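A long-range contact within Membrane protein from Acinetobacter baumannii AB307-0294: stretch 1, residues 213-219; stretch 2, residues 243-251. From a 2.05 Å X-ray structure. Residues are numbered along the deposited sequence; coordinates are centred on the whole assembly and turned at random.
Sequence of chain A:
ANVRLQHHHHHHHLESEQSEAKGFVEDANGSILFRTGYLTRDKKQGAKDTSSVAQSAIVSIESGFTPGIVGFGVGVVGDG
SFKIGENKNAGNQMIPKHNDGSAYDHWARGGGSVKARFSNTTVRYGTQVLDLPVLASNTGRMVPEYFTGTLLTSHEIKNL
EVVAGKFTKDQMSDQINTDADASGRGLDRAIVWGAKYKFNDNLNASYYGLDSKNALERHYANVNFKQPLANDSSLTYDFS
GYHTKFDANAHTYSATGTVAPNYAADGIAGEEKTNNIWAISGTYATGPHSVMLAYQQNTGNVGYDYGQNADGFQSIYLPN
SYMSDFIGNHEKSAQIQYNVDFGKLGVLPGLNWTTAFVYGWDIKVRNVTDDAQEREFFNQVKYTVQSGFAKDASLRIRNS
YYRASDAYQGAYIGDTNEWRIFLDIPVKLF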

ATOM      1  N   LYS A 213      11.318 -16.239   3.333  1.00 35.93           N
ATOM      2  CA  LYS A 213      11.975 -17.545   3.069  1.00 39.68           C
ATOM      3  C   LYS A 213      11.397 -18.138   1.775  1.00 40.76           C
ATOM      4  O   LYS A 213      10.200 -18.113   1.511  1.00 36.98           O
ATOM      5  CB  LYS A 213      11.828 -18.515   4.295  1.00 43.96           C
ATOM      6  CG  LYS A 213      12.200 -20.035   4.036  1.00 49.83           C
ATOM      7  CD  LYS A 213      12.175 -20.909   5.282  1.00 56.04           C
ATOM      8  CE  LYS A 213      12.825 -22.323   5.143  1.00 64.32           C
ATOM      9  NZ  LYS A 213      14.148 -22.575   5.831  1.00 72.07           N
ATOM     10  N   ASN A 214      12.304 -18.608   0.931  1.00 42.90           N
ATOM     11  CA  ASN A 214      11.973 -19.135  -0.367  1.00 45.48           C
ATOM     12  C   ASN A 214      11.332 -18.191  -1.321  1.00 44.81           C
ATOM     13  O   ASN A 214      10.748 -18.660  -2.320  1.00 50.24           O
ATOM     14  CB  ASN A 214      11.093 -20.392  -0.213  1.00 49.27           C
ATOM     15  CG  ASN A 214      11.852 -21.508   0.495  1.00 53.10           C
ATOM     16  OD1 ASN A 214      13.052 -21.671   0.271  1.00 55.35           O
ATOM     17  ND2 ASN A 214      11.224 -22.162   1.413  1.00 53.70           N
ATOM     18  N   ALA A 215      11.362 -16.883  -1.047  1.00 37.98           N
ATOM     19  CA  ALA A 215      10.594 -15.974  -1.865  1.00 37.36           C
ATOM     20  C   ALA A 215      11.474 -14.782  -2.378  1.00 37.20           C
ATOM     21  O   ALA A 215      11.761 -14.694  -3.533  1.00 36.65           O
ATOM     22  CB  ALA A 215       9.455 -15.425  -1.072  1.00 40.05           C
ATOM     23  N   LEU A 216      11.961 -13.933  -1.478  1.00 34.19           N
ATOM     24  CA  LEU A 216      12.692 -12.820  -1.861  1.00 35.30           C
ATOM     25  C   LEU A 216      13.348 -12.144  -0.672  1.00 33.84           C
ATOM     26  O   LEU A 216      12.905 -12.343   0.471  1.00 33.99           O
ATOM     27  CB  LEU A 216      11.796 -11.782  -2.542  1.00 36.13           C
ATOM     28  CG  LEU A 216      10.538 -11.255  -1.816  1.00 37.52           C
ATOM     29  CD1 LEU A 216      10.749  -9.924  -1.129  1.00 41.64           C
ATOM     30  CD2 LEU A 216       9.493 -10.947  -2.862  1.00 43.11           C
ATOM     31  N   GLU A 217      14.322 -11.322  -1.000  1.00 30.29           N
ATOM     32  CA  GLU A 217      15.003 -10.411  -0.111  1.00 33.32           C
ATOM     33  C   GLU A 217      14.778  -9.037  -0.659  1.00 33.88           C
ATOM     34  O   GLU A 217      14.817  -8.829  -1.896  1.00 34.78           O
ATOM     35  CB  GLU A 217      16.522 -10.759   0.021  1.00 38.28           C
ATOM     36  CG  GLU A 217      16.718 -12.187   0.459  1.00 45.16           C
ATOM     37  CD  GLU A 217      18.185 -12.680   0.436  1.00 56.68           C
ATOM     38  OE1 GLU A 217      19.071 -12.195  -0.376  1.00 55.04           O
ATOM     39  OE2 GLU A 217      18.413 -13.637   1.227  1.00 66.82           O
ATOM     40  N   ARG A 218      14.482  -8.109   0.229  1.00 30.47           N
ATOM     41  CA  ARG A 218      14.154  -6.775  -0.195  1.00 32.63           C
ATOM     42  C   ARG A 218      14.634  -5.735   0.781  1.00 30.34           C
ATOM     43  O   ARG A 218      14.515  -5.939   1.997  1.00 31.70           O
ATOM     44  CB  ARG A 218      12.649  -6.648  -0.427  1.00 31.42           C
ATOM     45  CG  ARG A 218      12.211  -5.270  -0.872  1.00 31.34           C
ATOM     46  CD  ARG A 218      10.901  -5.332  -1.686  1.00 35.20           C
ATOM     47  NE  ARG A 218       9.813  -5.614  -0.894  1.00 36.87           N
ATOM     48  CZ  ARG A 218       8.663  -6.253  -1.285  1.00 36.10           C
ATOM     49  NH1 ARG A 218       8.484  -6.814  -2.474  1.00 35.00           N
ATOM     50  NH2 ARG A 218       7.784  -6.460  -0.351  1.00 33.31           N
ATOM     51  N   HIS A 219      15.262  -4.686   0.253  1.00 27.87           N
ATOM     52  CA  HIS A 219      15.636  -3.549   1.049  1.00 28.21           C
ATOM     53  C   HIS A 219      15.023  -2.285   0.519  1.00 28.06           C
ATOM     54  O   HIS A 219      14.846  -2.164  -0.700  1.00 31.63           O
ATOM     55  CB  HIS A 219      17.173  -3.480   1.115  1.00 35.78           C
ATOM     56  CG  HIS A 219      17.806  -4.702   1.741  1.00 43.55           C
ATOM     57  ND1 HIS A 219      18.186  -5.806   1.010  1.00 56.02           N
ATOM     58  CD2 HIS A 219      18.045  -5.016   3.040  1.00 46.26           C
ATOM     59  CE1 HIS A 219      18.675  -6.727   1.820  1.00 52.65           C
ATOM     60  NE2 HIS A 219      18.586  -6.275   3.054  1.00 51.25           N
ATOM     61  N   HIS A 243      15.659  -2.388  -3.499  1.00 31.21           N
ATOM     62  CA  HIS A 243      16.421  -3.482  -4.086  1.00 32.86           C
ATOM     63  C   HIS A 243      15.776  -4.852  -3.733  1.00 31.63           C
ATOM     64  O   HIS A 243      15.657  -5.184  -2.544  1.00 33.22           O
ATOM     65  CB  HIS A 243      17.843  -3.377  -3.591  1.00 35.73           C
ATOM     66  CG  HIS A 243      18.685  -4.546  -3.953  1.00 42.42           C
ATOM     67  ND1 HIS A 243      19.224  -4.697  -5.205  1.00 45.80           N
ATOM     68  CD2 HIS A 243      18.989  -5.680  -3.271  1.00 47.47           C
ATOM     69  CE1 HIS A 243      19.930  -5.822  -5.255  1.00 48.40           C
ATOM     70  NE2 HIS A 243      19.781  -6.447  -4.099  1.00 53.24           N
ATOM     71  N   THR A 244      15.447  -5.650  -4.741  1.00 31.17           N
ATOM     72  CA  THR A 244      14.797  -6.936  -4.512  1.00 31.64           C
ATOM     73  C   THR A 244      15.499  -8.046  -5.224  1.00 33.96           C
ATOM     74  O   THR A 244      15.766  -8.007  -6.423  1.00 33.40           O
ATOM     75  CB  THR A 244      13.336  -6.911  -5.021  1.00 31.45           C
ATOM     76  OG1 THR A 244      12.666  -5.824  -4.447  1.00 28.95           O
ATOM     77  CG2 THR A 244      12.551  -8.278  -4.647  1.00 31.17           C
ATOM     78  N   LYS A 245      15.806  -9.089  -4.500  1.00 34.14           N
ATOM     79  CA  LYS A 245      16.301 -10.314  -5.064  1.00 37.65           C
ATOM     80  C   LYS A 245      15.232 -11.373  -4.866  1.00 35.51           C
ATOM     81  O   LYS A 245      14.849 -11.733  -3.715  1.00 30.31           O
ATOM     82  CB  LYS A 245      17.613 -10.776  -4.404  1.00 42.27           C
ATOM     83  CG  LYS A 245      18.218 -11.912  -5.197  1.00 52.08           C
ATOM     84  CD  LYS A 245      19.593 -12.311  -4.681  1.00 60.26           C
ATOM     85  CE  LYS A 245      19.434 -12.884  -3.263  1.00 62.34           C
ATOM     86  NZ  LYS A 245      20.385 -13.988  -2.944  1.00 76.08           N
ATOM     87  N   PHE A 246      14.737 -11.832  -5.985  1.00 34.31           N
ATOM     88  CA  PHE A 246      13.735 -12.866  -6.016  1.00 37.65           C
ATOM     89  C   PHE A 246      14.413 -14.186  -6.060  1.00 39.78           C
ATOM     90  O   PHE A 246      15.347 -14.414  -6.868  1.00 38.09           O
ATOM     91  CB  PHE A 246      12.818 -12.738  -7.288  1.00 36.74           C
ATOM     92  CG  PHE A 246      11.951 -11.549  -7.269  1.00 35.70           C
ATOM     93  CD1 PHE A 246      10.705 -11.585  -6.635  1.00 34.69           C
ATOM     94  CD2 PHE A 246      12.341 -10.396  -7.852  1.00 36.16           C
ATOM     95  CE1 PHE A 246       9.886 -10.454  -6.627  1.00 35.08           C
ATOM     96  CE2 PHE A 246      11.526  -9.257  -7.871  1.00 36.41           C
ATOM     97  CZ  PHE A 246      10.282  -9.287  -7.240  1.00 35.67           C
ATOM     98  N   ASP A 247      13.919 -15.079  -5.215  1.00 41.43           N
ATOM     99  CA  ASP A 247      14.483 -16.532  -5.126  1.00 44.23           C
ATOM    100  C   ASP A 247      14.102 -17.210  -6.453  1.00 42.17           C
ATOM    101  O   ASP A 247      13.060 -16.847  -7.122  1.00 39.84           O
ATOM    102  CB  ASP A 247      13.746 -17.214  -3.960  1.00 50.35           C
ATOM    103  CG  ASP A 247      14.318 -18.570  -3.504  1.00 59.07           C
ATOM    104  OD1 ASP A 247      15.171 -18.559  -2.565  1.00 67.16           O
ATOM    105  OD2 ASP A 247      13.773 -19.665  -3.909  1.00 63.80           O
ATOM    106  N   ALA A 248      14.866 -18.222  -6.794  1.00 46.51           N
ATOM    107  CA  ALA A 248      14.677 -19.056  -8.005  1.00 49.80           C
ATOM    108  C   ALA A 248      13.289 -19.642  -8.068  1.00 51.61           C
ATOM    109  O   ALA A 248      12.712 -19.685  -9.136  1.00 50.67           O
ATOM    110  CB  ALA A 248      15.701 -20.182  -8.056  1.00 52.40           C
ATOM    111  N   ASN A 249      12.719 -20.007  -6.915  1.00 50.33           N
ATOM    112  CA  ASN A 249      11.335 -20.503  -6.841  1.00 51.70           C
ATOM    113  C   ASN A 249      10.269 -19.475  -6.567  1.00 47.18           C
ATOM    114  O   ASN A 249       9.144 -19.826  -6.313  1.00 47.20           O
ATOM    115  CB  ASN A 249      11.228 -21.560  -5.729  1.00 55.76           C
ATOM    116  CG  ASN A 249      12.264 -22.646  -5.891  1.00 60.63           C
ATOM    117  OD1 ASN A 249      12.788 -23.175  -4.908  1.00 69.09           O
ATOM    118  ND2 ASN A 249      12.624 -22.936  -7.120  1.00 64.88           N
ATOM    119  N   ALA A 250      10.602 -18.206  -6.605  1.00 43.58           N
ATOM    120  CA  ALA A 250       9.586 -17.204  -6.455  1.00 42.15           C
ATOM    121  C   ALA A 250       8.706 -17.019  -7.681  1.00 39.73           C
ATOM    122  O   ALA A 250       9.062 -17.412  -8.762  1.00 40.60           O
ATOM    123  CB  ALA A 250      10.217 -15.879  -6.095  1.00 42.29           C
ATOM    124  N   HIS A 251       7.591 -16.326  -7.468  1.00 40.44           N
ATOM    125  CA  HIS A 251       6.653 -15.998  -8.465  1.00 41.79           C
ATOM    126  C   HIS A 251       6.921 -14.609  -8.992  1.00 39.98           C
ATOM    127  O   HIS A 251       6.915 -13.629  -8.237  1.00 37.24           O
ATOM    128  CB  HIS A 251       5.239 -16.093  -7.889  1.00 42.77           C
ATOM    129  CG  HIS A 251       4.786 -17.486  -7.692  1.00 49.22           C
ATOM    130  ND1 HIS A 251       4.865 -18.152  -6.477  1.00 52.85           N
ATOM    131  CD2 HIS A 251       4.208 -18.346  -8.555  1.00 49.08           C
ATOM    132  CE1 HIS A 251       4.378 -19.364  -6.612  1.00 51.60           C
ATOM    133  NE2 HIS A 251       3.931 -19.484  -7.846  1.00 52.48           N
TER

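Antiparallel β-strands alternate two kinds of residue pair: a hydrogen-bonded pair, joined by two reciprocal backbone bonds, and a non-hydrogen-bonded pair, whose CA atoms lie closer together. The contact between residues 213-219 and 243-251 of this membrane protein illustrates the pattern and the way it gives out where strand becomes loop. The two strand axes approach to 4.6 Å, and their directions differ by 176°, very nearly ideal antiparallel.

Stretch 1 enters from the loop. Lys213 points away and takes no part. Asn214 contributes mainly its backbone: its O lies 3.6 Å from Asp247 OD2, a proximity of two acceptors and not a bond. The first true link comes at Ala215, whose CB points away from stretch 2 while its carbonyl turns to it. Asp247 N donates to Ala215 O at 2.8 Å with an almost straight N-H...O angle of 168°. The same oxygen, Ala215 O, lies 3.2 Å from Ala250 CB. Ala250 is brought back by the type I turn from Asp247 to Ala250, which is closed by a 2.9 Å bond from Ala250 N to Asp247 O; within it, Asn249 N also donates to Asp247 OD2 at 3.2 Å. One carbonyl thus meets both ends of the turn.

At Leu216 the ladder proper begins. Leu216 and Phe246 form a non-hydrogen-bonded pair, with their CA atoms 4.3 Å apart. The side chains share a face of the sheet, and Leu216 CD2 packs against Phe246 CE1 at 3.8 Å, an apolar contact between two buried residues. The backbone still contributes, since Leu216 CA approaches Lys245 O to 3.0 Å in a CA-H...O contact.

Glu217 opposes Lys245 as a hydrogen-bonded pair, and the separation of Glu217 CA and Lys245 CA widens to 5.1 Å. Glu217 N donates to Lys245 O, and Lys245 N to Glu217 O, both at 2.8 Å. The side chains emerge on the other face from Leu216 and Phe246, where opposite charges can meet: Glu217 OE1 and Lys245 NZ form a salt bridge at 3.4 Å. Glu217 OE1 lies closer still to the adjoining carbon, 3.0 Å from Lys245 CE, so the carboxylate oxygen meets the end of the lysine side chain. Glu217 O serves a second neighbour as well, receiving a CA-H...O contact from Thr244 CA at 3.2 Å.

Arg218 returns to the face of Leu216, paired with Thr244 across a CA-CA distance of 4.4 Å. Its aliphatic portion makes the side-chain approach, Arg218 CD standing 3.3 Å from Thr244 OG1, while its NH1 and NH2 are hydrogen-bonded elsewhere in the structure. Arg218 CA meets His243 O at 3.2 Å.

His243 O also accepts from His219 N at 2.9 Å, and His243 N returns a bond of 2.9 Å to His219 O, completing the second hydrogen-bonded pair. The two imidazoles, on the face of Glu217 and Lys245, meet edge to edge: His219 ND1 lies 4.4 Å from His243 CD2, so the rings are neighbours edge to edge, and not stacked.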